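Local coordinates for protein translation elongation factor 1A (Methanosarcina mazei, PDB 3WND), which binds cysteinyl-tRNA(Cys) in its GTP-bound form and probably acts as a translation elongation factor related to SelB and EF-Tu, at residues H68-P71 against S76-T79; L344-S347 against R351-L354; K72-L77 against H303-L308. All blocks are in the same frame, centred on the assembly; numbering follows the deposited sequence.

Contact 1. Residues H68-P71 against S76-T79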
ATOM      1  N   HIS A  68     -10.028  -5.089  -3.441  1.00 19.95           N
ATOM      2  CA  HIS A  68     -11.057  -6.083  -3.783  1.00 21.23           C
ATOM      3  C   HIS A  68     -10.708  -7.046  -4.853  1.00 21.49           C
ATOM      4  O   HIS A  68     -11.430  -8.036  -5.001  1.00 24.03           O
ATOM      5  CB  HIS A  68     -12.426  -5.395  -4.059  1.00 22.45           C
ATOM      6  CG  HIS A  68     -12.424  -4.573  -5.331  1.00 22.20           C
ATOM      7  ND1 HIS A  68     -12.288  -3.182  -5.353  1.00 30.92           N
ATOM      8  CD2 HIS A  68     -12.333  -4.980  -6.629  1.00 22.37           C
ATOM      9  CE1 HIS A  68     -12.251  -2.764  -6.601  1.00 23.87           C
ATOM     10  NE2 HIS A  68     -12.306  -3.838  -7.408  1.00 31.04           N
ATOM     11  N   SER A  69      -9.630  -6.769  -5.619  1.00 19.13           N
ATOM     12  CA  SER A  69      -9.163  -7.657  -6.674  1.00 18.84           C
ATOM     13  C   SER A  69      -8.084  -8.624  -6.225  1.00 17.89           C
ATOM     14  O   SER A  69      -7.595  -9.364  -6.997  1.00 22.72           O
ATOM     15  CB  SER A  69      -8.758  -6.931  -8.014  1.00 20.45           C
ATOM     16  OG  SER A  69      -9.770  -6.061  -8.371  1.00 26.76           O
ATOM     17  N   TYR A  70      -7.778  -8.619  -4.938  1.00 18.75           N
ATOM     18  CA  TYR A  70      -6.929  -9.665  -4.327  1.00 18.51           C
ATOM     19  C   TYR A  70      -7.934 -10.641  -3.692  1.00 20.89           C
ATOM     20  O   TYR A  70      -8.884 -10.188  -3.022  1.00 24.84           O
ATOM     21  CB  TYR A  70      -6.010  -8.979  -3.284  1.00 17.41           C
ATOM     22  CG  TYR A  70      -5.226 -10.002  -2.527  1.00 18.44           C
ATOM     23  CD1 TYR A  70      -4.022 -10.544  -3.076  1.00 15.47           C
ATOM     24  CD2 TYR A  70      -5.778 -10.582  -1.374  1.00 16.28           C
ATOM     25  CE1 TYR A  70      -3.366 -11.573  -2.435  1.00 16.10           C
ATOM     26  CE2 TYR A  70      -5.116 -11.661  -0.729  1.00 16.74           C
ATOM     27  CZ  TYR A  70      -3.914 -12.108  -1.232  1.00 13.20           C
ATOM     28  OH  TYR A  70      -3.258 -13.138  -0.648  1.00 13.73           O
ATOM     29  N   PRO A  71      -7.693 -11.971  -3.801  1.00 19.33           N
ATOM     30  CA  PRO A  71      -6.434 -12.584  -4.189  1.00 19.86           C
ATOM     31  C   PRO A  71      -6.216 -12.848  -5.682  1.00 23.13           C
ATOM     32  O   PRO A  71      -5.185 -13.393  -6.063  1.00 22.81           O
ATOM     33  CB  PRO A  71      -6.459 -13.888  -3.400  1.00 24.86           C
ATOM     34  CG  PRO A  71      -7.840 -14.263  -3.328  1.00 28.12           C
ATOM     35  CD  PRO A  71      -8.545 -12.964  -3.099  1.00 24.93           C
ATOM     36  N   SER A  76      -3.506  -5.458  -6.856  1.00 18.69           N
ATOM     37  CA  SER A  76      -4.545  -4.820  -6.048  1.00 18.64           C
ATOM     38  C   SER A  76      -4.039  -4.685  -4.608  1.00 16.84           C
ATOM     39  O   SER A  76      -4.148  -3.601  -3.984  1.00 17.80           O
ATOM     40  CB  SER A  76      -5.824  -5.669  -6.127  1.00 19.50           C
ATOM     41  OG  SER A  76      -6.881  -5.126  -5.221  1.00 23.20           O
ATOM     42  N   LEU A  77      -3.508  -5.780  -4.072  1.00 17.01           N
ATOM     43  CA  LEU A  77      -3.013  -5.748  -2.696  1.00 13.80           C
ATOM     44  C   LEU A  77      -1.838  -4.776  -2.516  1.00 14.39           C
ATOM     45  O   LEU A  77      -1.781  -4.002  -1.568  1.00 14.41           O
ATOM     46  CB  LEU A  77      -2.554  -7.161  -2.296  1.00 13.38           C
ATOM     47  CG  LEU A  77      -1.939  -7.328  -0.885  1.00 14.53           C
ATOM     48  CD1 LEU A  77      -2.970  -7.140   0.189  1.00 16.84           C
ATOM     49  CD2 LEU A  77      -1.303  -8.722  -0.824  1.00 16.49           C
ATOM     50  N   ILE A  78      -0.859  -4.878  -3.414  1.00 15.42           N
ATOM     51  CA  ILE A  78       0.371  -4.112  -3.219  1.00 14.08           C
ATOM     52  C   ILE A  78       0.089  -2.639  -3.438  1.00 15.50           C
ATOM     53  O   ILE A  78       0.663  -1.804  -2.778  1.00 14.85           O
ATOM     54  CB  ILE A  78       1.531  -4.659  -4.051  1.00 14.54           C
ATOM     55  CG1 ILE A  78       1.801  -6.155  -3.707  1.00 16.23           C
ATOM     56  CG2 ILE A  78       2.743  -3.690  -3.884  1.00 16.92           C
ATOM     57  CD1 ILE A  78       2.043  -6.370  -2.203  1.00 18.97           C
ATOM     58  N   THR A  79      -0.789  -2.287  -4.389  1.00 18.74           N
ATOM     59  CA  THR A  79      -1.189  -0.853  -4.526  1.00 14.20           C
ATOM     60  C   THR A  79      -1.849  -0.359  -3.251  1.00 13.78           C
ATOM     61  O   THR A  79      -1.479   0.722  -2.781  1.00 15.23           O
ATOM     62  CB  THR A  79      -2.145  -0.688  -5.742  1.00 17.97           C
ATOM     63  OG1 THR A  79      -1.500  -1.123  -6.954  1.00 20.17           O
ATOM     64  CG2 THR A  79      -2.614   0.769  -5.875  1.00 18.90           C
TER
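Y70 and L77 lie alongside each other and point the same way, the methyl CD2 of L77 seated over one face of the tyrosine ring. This CH-pi contact runs 4.2 Å from CD2 to the ring centroid, displaced toward the rim, while CB of L77 approaches Y70 CD1 to 3.8 Å. The tyrosine reaches the helix because its CG stands anti to the backbone N (chi1 174°). On the opposite ring face sits CB of P71, 3.6 Å above the plane of the Y70 ring, brought there with the cis peptide that joins the two residues. The aromatic ring is therefore held flat between an aliphatic branch of the helix and its own neighbouring proline.

One residue earlier, S76 turns OG away from its backbone N (chi1 175°), toward the loop, where this oxygen lies 3.2 Å from S69 N. The CB atoms of S69 and S76 meet at 3.7 Å. Y70 OH bonds to E102, while the carbonyl of Y70 receives R34, a GDP-binding residue.

Lying between strand 61-66 and helix 74-83, the loop occupies the place of switch II in EF-Tu-like GTPases. Its chemistry is mixed: apolar contacts fix the ring, whereas the hydroxyls of S69 and S76 donate to the backbone carbonyl of D49 and tie the loop and the helix to it.

Contact 2. Residues L344-S347 against R351-L354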
ATOM      1  N   LEU A 344      10.752   2.005 -15.452  1.00 22.92           N
ATOM      2  CA  LEU A 344      10.138   2.293 -14.146  1.00 18.86           C
ATOM      3  C   LEU A 344      10.909   3.383 -13.448  1.00 17.74           C
ATOM      4  O   LEU A 344      12.160   3.466 -13.543  1.00 19.70           O
ATOM      5  CB  LEU A 344      10.025   1.004 -13.311  1.00 21.86           C
ATOM      6  CG  LEU A 344       9.231  -0.184 -13.873  1.00 22.09           C
ATOM      7  CD1 LEU A 344       9.132  -1.262 -12.791  1.00 27.06           C
ATOM      8  CD2 LEU A 344       7.841   0.216 -14.288  1.00 23.45           C
ATOM      9  N   ALA A 345      10.174   4.136 -12.600  1.00 21.06           N
ATOM     10  CA  ALA A 345      10.739   5.233 -11.755  1.00 18.56           C
ATOM     11  C   ALA A 345      10.825   4.857 -10.304  1.00 18.13           C
ATOM     12  O   ALA A 345       9.891   4.261  -9.784  1.00 19.98           O
ATOM     13  CB  ALA A 345       9.857   6.520 -11.808  1.00 19.86           C
ATOM     14  N   TYR A 346      11.939   5.204  -9.696  1.00 16.86           N
ATOM     15  CA  TYR A 346      12.075   4.895  -8.260  1.00 15.55           C
ATOM     16  C   TYR A 346      13.251   5.688  -7.686  1.00 17.89           C
ATOM     17  O   TYR A 346      14.092   6.251  -8.454  1.00 18.35           O
ATOM     18  CB  TYR A 346      12.321   3.345  -8.062  1.00 17.14           C
ATOM     19  CG  TYR A 346      13.487   2.802  -8.794  1.00 18.93           C
ATOM     20  CD1 TYR A 346      14.741   2.662  -8.169  1.00 23.57           C
ATOM     21  CD2 TYR A 346      13.363   2.461 -10.150  1.00 21.96           C
ATOM     22  CE1 TYR A 346      15.887   2.171  -8.895  1.00 23.81           C
ATOM     23  CE2 TYR A 346      14.461   2.014 -10.884  1.00 24.04           C
ATOM     24  CZ  TYR A 346      15.704   1.847 -10.254  1.00 26.72           C
ATOM     25  OH  TYR A 346      16.766   1.404 -10.986  1.00 26.69           O
ATOM     26  N   SER A 347      13.284   5.781  -6.381  1.00 19.02           N
ATOM     27  CA  SER A 347      14.437   6.298  -5.647  1.00 17.77           C
ATOM     28  C   SER A 347      14.958   5.100  -4.795  1.00 19.02           C
ATOM     29  O   SER A 347      14.239   4.094  -4.599  1.00 17.71           O
ATOM     30  CB  SER A 347      14.015   7.539  -4.779  1.00 20.77           C
ATOM     31  OG  SER A 347      13.862   8.622  -5.699  1.00 21.12           O
ATOM     32  N   ARG A 351      11.237   0.279  -1.508  1.00 17.06           N
ATOM     33  CA  ARG A 351      11.389  -1.172  -1.343  1.00 19.00           C
ATOM     34  C   ARG A 351      10.799  -1.857  -2.602  1.00 16.74           C
ATOM     35  O   ARG A 351       9.681  -1.537  -3.063  1.00 15.14           O
ATOM     36  CB  ARG A 351      10.723  -1.696  -0.043  1.00 18.72           C
ATOM     37  CG  ARG A 351      10.928  -3.164   0.140  1.00 19.46           C
ATOM     38  CD  ARG A 351      10.146  -3.687   1.349  1.00 24.02           C
ATOM     39  NE  ARG A 351      10.582  -2.972   2.520  1.00 23.91           N
ATOM     40  CZ  ARG A 351      11.198  -3.453   3.604  1.00 24.85           C
ATOM     41  NH1 ARG A 351      11.381  -4.733   3.810  1.00 29.07           N
ATOM     42  NH2 ARG A 351      11.598  -2.589   4.539  1.00 29.59           N
ATOM     43  N   PHE A 352      11.565  -2.786  -3.152  1.00 15.57           N
ATOM     44  CA  PHE A 352      11.065  -3.612  -4.283  1.00 16.90           C
ATOM     45  C   PHE A 352      10.545  -4.944  -3.657  1.00 16.50           C
ATOM     46  O   PHE A 352      11.125  -5.502  -2.749  1.00 16.83           O
ATOM     47  CB  PHE A 352      12.226  -4.012  -5.188  1.00 17.01           C
ATOM     48  CG  PHE A 352      12.720  -2.889  -6.094  1.00 18.36           C
ATOM     49  CD1 PHE A 352      12.438  -2.919  -7.448  1.00 18.19           C
ATOM     50  CD2 PHE A 352      13.520  -1.844  -5.579  1.00 20.57           C
ATOM     51  CE1 PHE A 352      12.947  -1.933  -8.305  1.00 19.89           C
ATOM     52  CE2 PHE A 352      13.947  -0.815  -6.409  1.00 17.96           C
ATOM     53  CZ  PHE A 352      13.712  -0.893  -7.804  1.00 19.42           C
ATOM     54  N   LEU A 353       9.458  -5.443  -4.213  1.00 15.03           N
ATOM     55  CA  LEU A 353       8.983  -6.786  -3.907  1.00 14.31           C
ATOM     56  C   LEU A 353       9.058  -7.624  -5.191  1.00 13.09           C
ATOM     57  O   LEU A 353       8.829  -7.121  -6.292  1.00 18.48           O
ATOM     58  CB  LEU A 353       7.539  -6.784  -3.532  1.00 17.18           C
ATOM     59  CG  LEU A 353       7.186  -6.271  -2.183  1.00 17.93           C
ATOM     60  CD1 LEU A 353       5.645  -6.528  -1.919  1.00 19.74           C
ATOM     61  CD2 LEU A 353       8.045  -6.809  -1.027  1.00 19.33           C
ATOM     62  N   LEU A 354       9.457  -8.886  -5.050  1.00 14.26           N
ATOM     63  CA  LEU A 354       9.466  -9.795  -6.205  1.00 13.75           C
ATOM     64  C   LEU A 354       8.513 -10.945  -5.915  1.00 15.02           C
ATOM     65  O   LEU A 354       8.477 -11.462  -4.791  1.00 15.72           O
ATOM     66  CB  LEU A 354      10.871 -10.421  -6.302  1.00 15.37           C
ATOM     67  CG  LEU A 354      11.956  -9.338  -6.570  1.00 17.91           C
ATOM     68  CD1 LEU A 354      13.361  -9.950  -6.568  1.00 18.59           C
ATOM     69  CD2 LEU A 354      11.695  -8.570  -7.881  1.00 17.55           C
TER
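Y346 and F352 stand on two strands that are not backbone partners, their CA atoms 9.4 Å apart, so the two rings alone bridge the gap. They cross at about a right angle and form a T-shaped (edge-to-face) pair. F352 supplies the edge: its far atom CZ points into the face of Y346, 3.7 Å above the ring plane and over its centre. The closest approach is from CZ to Y346 CD1, also 3.7 Å, and CE2 of F352 follows at 4.0 Å from the same CD1. With the centroids 5.1 Å apart and the planes at 75°, the C-H at CZ is directed at the pi cloud of the tyrosine.

Y346 presents this face because its CG is set between the backbone N and the carbonyl carbon (chi1 56°), on a nearly fully extended main chain. Its phenolic OH is bonded to OG1 of T280, which pins the far end of the ring and satisfies a polar atom at the margin of an otherwise apolar contact.

Strand 343-346 pairs antiparallel with 278-280, and strand 352-355 lies between 301-306 and 363-369. V306 touches both rings, L304 and L285 pack on F352, and S369 meets Y346. The pair thus fills part of the interior of the C-terminal beta domain, consistent with the third-domain barrel of SelB-like factors, joining the two-strand pair to the larger sheet.

Contact 3. Residues K72-L77 against H303-L308. With CIT (citric acid), chain B.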
ATOM      1  N   LYS A  72      -7.171 -12.473  -6.534  1.00 21.24           N
ATOM      2  CA  LYS A  72      -6.957 -12.712  -7.988  1.00 21.98           C
ATOM      3  C   LYS A  72      -5.663 -12.081  -8.481  1.00 25.42           C
ATOM      4  O   LYS A  72      -4.885 -12.753  -9.174  1.00 26.63           O
ATOM      5  CB  LYS A  72      -8.131 -12.154  -8.790  1.00 27.12           C
ATOM      6  CG  LYS A  72      -7.978 -12.260 -10.320  1.00 31.63           C
ATOM      7  CD  LYS A  72      -9.120 -11.488 -11.016  1.00 60.08           C
ATOM      8  CE  LYS A  72      -8.779 -10.022 -11.386  1.00 55.09           C
ATOM      9  NZ  LYS A  72      -9.819  -8.986 -11.068  1.00 48.44           N
ATOM     10  N   THR A  73      -5.428 -10.811  -8.153  1.00 19.82           N
ATOM     11  CA  THR A  73      -4.183 -10.151  -8.556  1.00 21.49           C
ATOM     12  C   THR A  73      -3.411  -9.680  -7.281  1.00 20.37           C
ATOM     13  O   THR A  73      -4.000  -9.263  -6.255  1.00 20.60           O
ATOM     14  CB  THR A  73      -4.377  -8.887  -9.425  1.00 24.64           C
ATOM     15  OG1 THR A  73      -4.919  -7.799  -8.611  1.00 26.74           O
ATOM     16  CG2 THR A  73      -5.258  -9.162 -10.583  1.00 25.40           C
ATOM     17  N   LEU A  74      -2.091  -9.669  -7.402  1.00 21.22           N
ATOM     18  CA  LEU A  74      -1.240  -9.004  -6.409  1.00 17.31           C
ATOM     19  C   LEU A  74      -1.230  -7.528  -6.480  1.00 19.22           C
ATOM     20  O   LEU A  74      -1.111  -6.841  -5.463  1.00 20.44           O
ATOM     21  CB  LEU A  74       0.206  -9.514  -6.537  1.00 19.39           C
ATOM     22  CG  LEU A  74       0.350 -11.043  -6.323  1.00 15.60           C
ATOM     23  CD1 LEU A  74       1.827 -11.460  -6.392  1.00 16.17           C
ATOM     24  CD2 LEU A  74      -0.327 -11.628  -5.087  1.00 18.91           C
ATOM     25  N   LYS A  75      -1.266  -6.978  -7.693  1.00 19.43           N
ATOM     26  CA  LYS A  75      -1.245  -5.511  -7.864  1.00 22.16           C
ATOM     27  C   LYS A  75      -2.311  -4.823  -6.989  1.00 19.77           C
ATOM     28  O   LYS A  75      -2.066  -3.742  -6.412  1.00 21.13           O
ATOM     29  CB  LYS A  75      -1.426  -5.210  -9.386  1.00 26.39           C
ATOM     30  CG  LYS A  75      -1.826  -3.772  -9.751  1.00 31.62           C
ATOM     31  CD  LYS A  75      -2.028  -3.627 -11.260  1.00 38.05           C
ATOM     32  CE  LYS A  75      -2.290  -2.131 -11.657  1.00 39.15           C
ATOM     33  NZ  LYS A  75      -2.206  -1.822 -13.131  1.00 38.61           N
ATOM     34  N   SER A  76      -3.506  -5.458  -6.856  1.00 18.69           N
ATOM     35  CA  SER A  76      -4.545  -4.820  -6.048  1.00 18.64           C
ATOM     36  C   SER A  76      -4.039  -4.685  -4.608  1.00 16.84           C
ATOM     37  O   SER A  76      -4.148  -3.601  -3.984  1.00 17.80           O
ATOM     38  CB  SER A  76      -5.824  -5.669  -6.127  1.00 19.50           C
ATOM     39  OG  SER A  76      -6.881  -5.126  -5.221  1.00 23.20           O
ATOM     40  N   LEU A  77      -3.508  -5.780  -4.072  1.00 17.01           N
ATOM     41  CA  LEU A  77      -3.013  -5.748  -2.696  1.00 13.80           C
ATOM     42  C   LEU A  77      -1.838  -4.776  -2.516  1.00 14.39           C
ATOM     43  O   LEU A  77      -1.781  -4.002  -1.568  1.00 14.41           O
ATOM     44  CB  LEU A  77      -2.554  -7.161  -2.296  1.00 13.38           C
ATOM     45  CG  LEU A  77      -1.939  -7.328  -0.885  1.00 14.53           C
ATOM     46  CD1 LEU A  77      -2.970  -7.140   0.189  1.00 16.84           C
ATOM     47  CD2 LEU A  77      -1.303  -8.722  -0.824  1.00 16.49           C
ATOM     48  N   HIS A 303       7.890 -11.294 -10.977  1.00 17.81           N
ATOM     49  CA  HIS A 303       7.145 -10.079 -11.155  1.00 19.57           C
ATOM     50  C   HIS A 303       7.671  -9.105 -10.161  1.00 18.42           C
ATOM     51  O   HIS A 303       7.913  -9.452  -8.988  1.00 19.53           O
ATOM     52  CB  HIS A 303       5.650 -10.301 -10.906  1.00 19.87           C
ATOM     53  CG  HIS A 303       4.798  -9.534 -11.825  1.00 19.62           C
ATOM     54  ND1 HIS A 303       4.671  -9.830 -13.178  1.00 22.28           N
ATOM     55  CD2 HIS A 303       3.918  -8.456 -11.556  1.00 20.76           C
ATOM     56  CE1 HIS A 303       3.854  -8.912 -13.730  1.00 25.87           C
ATOM     57  NE2 HIS A 303       3.334  -8.122 -12.727  1.00 25.28           N
ATOM     58  N   LEU A 304       7.934  -7.872 -10.608  1.00 16.17           N
ATOM     59  CA  LEU A 304       8.555  -6.878  -9.747  1.00 16.84           C
ATOM     60  C   LEU A 304       7.546  -5.773  -9.399  1.00 15.51           C
ATOM     61  O   LEU A 304       6.807  -5.251 -10.276  1.00 18.79           O
ATOM     62  CB  LEU A 304       9.777  -6.260 -10.475  1.00 14.29           C
ATOM     63  CG  LEU A 304      10.565  -5.118  -9.806  1.00 15.02           C
ATOM     64  CD1 LEU A 304      12.002  -5.123 -10.298  1.00 19.03           C
ATOM     65  CD2 LEU A 304       9.898  -3.754 -10.114  1.00 18.85           C
ATOM     66  N   PHE A 305       7.492  -5.440  -8.129  1.00 16.02           N
ATOM     67  CA  PHE A 305       6.684  -4.292  -7.663  1.00 15.30           C
ATOM     68  C   PHE A 305       7.587  -3.274  -6.980  1.00 17.15           C
ATOM     69  O   PHE A 305       8.402  -3.603  -6.137  1.00 16.98           O
ATOM     70  CB  PHE A 305       5.754  -4.812  -6.543  1.00 16.60           C
ATOM     71  CG  PHE A 305       4.759  -5.826  -7.020  1.00 15.82           C
ATOM     72  CD1 PHE A 305       3.490  -5.454  -7.399  1.00 21.18           C
ATOM     73  CD2 PHE A 305       5.159  -7.156  -7.180  1.00 17.87           C
ATOM     74  CE1 PHE A 305       2.606  -6.431  -7.935  1.00 22.15           C
ATOM     75  CE2 PHE A 305       4.266  -8.128  -7.664  1.00 18.73           C
ATOM     76  CZ  PHE A 305       3.025  -7.780  -8.054  1.00 18.79           C
ATOM     77  N   VAL A 306       7.466  -2.000  -7.395  1.00 15.43           N
ATOM     78  CA  VAL A 306       8.175  -0.928  -6.723  1.00 16.34           C
ATOM     79  C   VAL A 306       7.244   0.253  -6.798  1.00 14.11           C
ATOM     80  O   VAL A 306       6.670   0.547  -7.843  1.00 17.06           O
ATOM     81  CB  VAL A 306       9.595  -0.660  -7.283  1.00 15.35           C
ATOM     82  CG1 VAL A 306       9.519  -0.145  -8.717  1.00 17.80           C
ATOM     83  CG2 VAL A 306      10.391   0.311  -6.368  1.00 14.52           C
ATOM     84  N   GLY A 307       7.059   0.942  -5.657  1.00 16.20           N
ATOM     85  CA  GLY A 307       6.049   1.996  -5.621  1.00 16.34           C
ATOM     86  C   GLY A 307       4.686   1.408  -6.031  1.00 12.83           C
ATOM     87  O   GLY A 307       4.263   0.357  -5.486  1.00 15.11           O
ATOM     88  N   LEU A 308       4.018   2.065  -7.009  1.00 15.11           N
ATOM     89  CA  LEU A 308       2.727   1.560  -7.480  1.00 14.41           C
ATOM     90  C   LEU A 308       2.876   0.964  -8.886  1.00 16.35           C
ATOM     91  O   LEU A 308       1.902   0.902  -9.670  1.00 17.84           O
ATOM     92  CB  LEU A 308       1.670   2.680  -7.436  1.00 17.76           C
ATOM     93  CG  LEU A 308       1.596   3.421  -6.096  1.00 15.59           C
ATOM     94  CD1 LEU A 308       0.447   4.397  -6.234  1.00 14.90           C
ATOM     95  CD2 LEU A 308       1.339   2.491  -4.886  1.00 18.65           C
TER
HETATM   96  C1  CIT B 401      -0.628  -9.265 -10.629  1.00 25.29           C
HETATM   97  O1  CIT B 401      -0.494  -8.180 -10.038  1.00 23.86           O
HETATM   98  O2  CIT B 401      -1.090 -10.259 -10.062  1.00 22.87           O
HETATM   99  C2  CIT B 401      -0.075  -9.361 -12.037  1.00 28.97           C
HETATM  100  C3  CIT B 401      -0.836  -8.659 -13.177  1.00 45.72           C
HETATM  101  O7  CIT B 401      -2.254  -8.410 -13.042  1.00 67.36           O
HETATM  102  C4  CIT B 401       0.021  -8.346 -14.444  1.00 33.67           C
HETATM  103  C5  CIT B 401      -0.217  -9.622 -15.161  1.00 57.92           C
HETATM  104  O3  CIT B 401      -1.399 -10.079 -15.164  1.00 69.09           O
HETATM  105  O4  CIT B 401       0.764 -10.183 -15.690  1.00 77.33           O
HETATM  106  C6  CIT B 401      -0.620  -7.236 -12.732  1.00 35.22           C
HETATM  107  O5  CIT B 401      -1.414  -6.300 -13.155  1.00 67.61           O
HETATM  108  O6  CIT B 401       0.427  -7.071 -12.065  1.00 33.97           O
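L74 meets F305 where its CB comes 3.6 Å from CZ of the ring. The neighbouring CE1 of F305 lies 3.9 Å from the backbone N of K75, so the ring rests against the first turn of helix 74-83. A citrate, probably acquired from the crystallisation liquor, shares this corner. One of its carboxylates is held at both oxygens by consecutive backbone N-H groups. L74 N donates to citrate O2 at 2.9 Å. K75 N donates to citrate O1 at 2.7 Å. O1 also lies at the edge of the F305 ring, near its plane. From the strand side NE2 of H303 donates to O6 of a second carboxylate, a longer and more bent bond of 3.2 Å and 135°. The aliphatic part of K75 runs past the ligand, its CD 3.3 Å from citrate O5.

Behind this shell T73 caps the helix. Its OG1, turned between its own backbone N and carbonyl carbon (chi1 71°), accepts from S76 N at 3.2 Å, leaving the N-H groups of L74 and K75 to the anion. The helix start would probably add electrostatic attraction for the carboxylate. The H303 ring is met at its edge, in plane, by CE2 of F305. With H303 replaced by an alanine, the imidazole donor to O6 is gone, and that carboxylate is likely to be held less firmly on the strand side, with a gap opened beside F305.

Outward, F305 packs on A355 of strand 352-355, S310 of strand 309-320 and I78 of the same helix, while G307 O accepts from the side-chain ND2 of N82 near its other end. Strand 301-306 and the residues after it run along helix 74-83 from L74 to I83, joining the GTPase and C-terminal beta domains.

Contacts 1 and 3 both use helix 74-83: contact 1 joins it to its preceding loop within the GTPase domain, contact 3 to the beta domain. Contact 2 lies wholly inside that beta domain, yet connects to the others, since F305 N donates to the carbonyl of L353 across the neighbouring strands and the methyl CD1 of L353 touches that of I78. All three have buried cores. Contact 1 sets a tyrosine ring between aliphatic groups beside two serines whose hydroxyls bond to D49, and contact 2 is almost purely aromatic. Contact 3 is buried at L74 and F305 but has an exposed edge at K75, where backbone N-H groups and H303 hold a citrate.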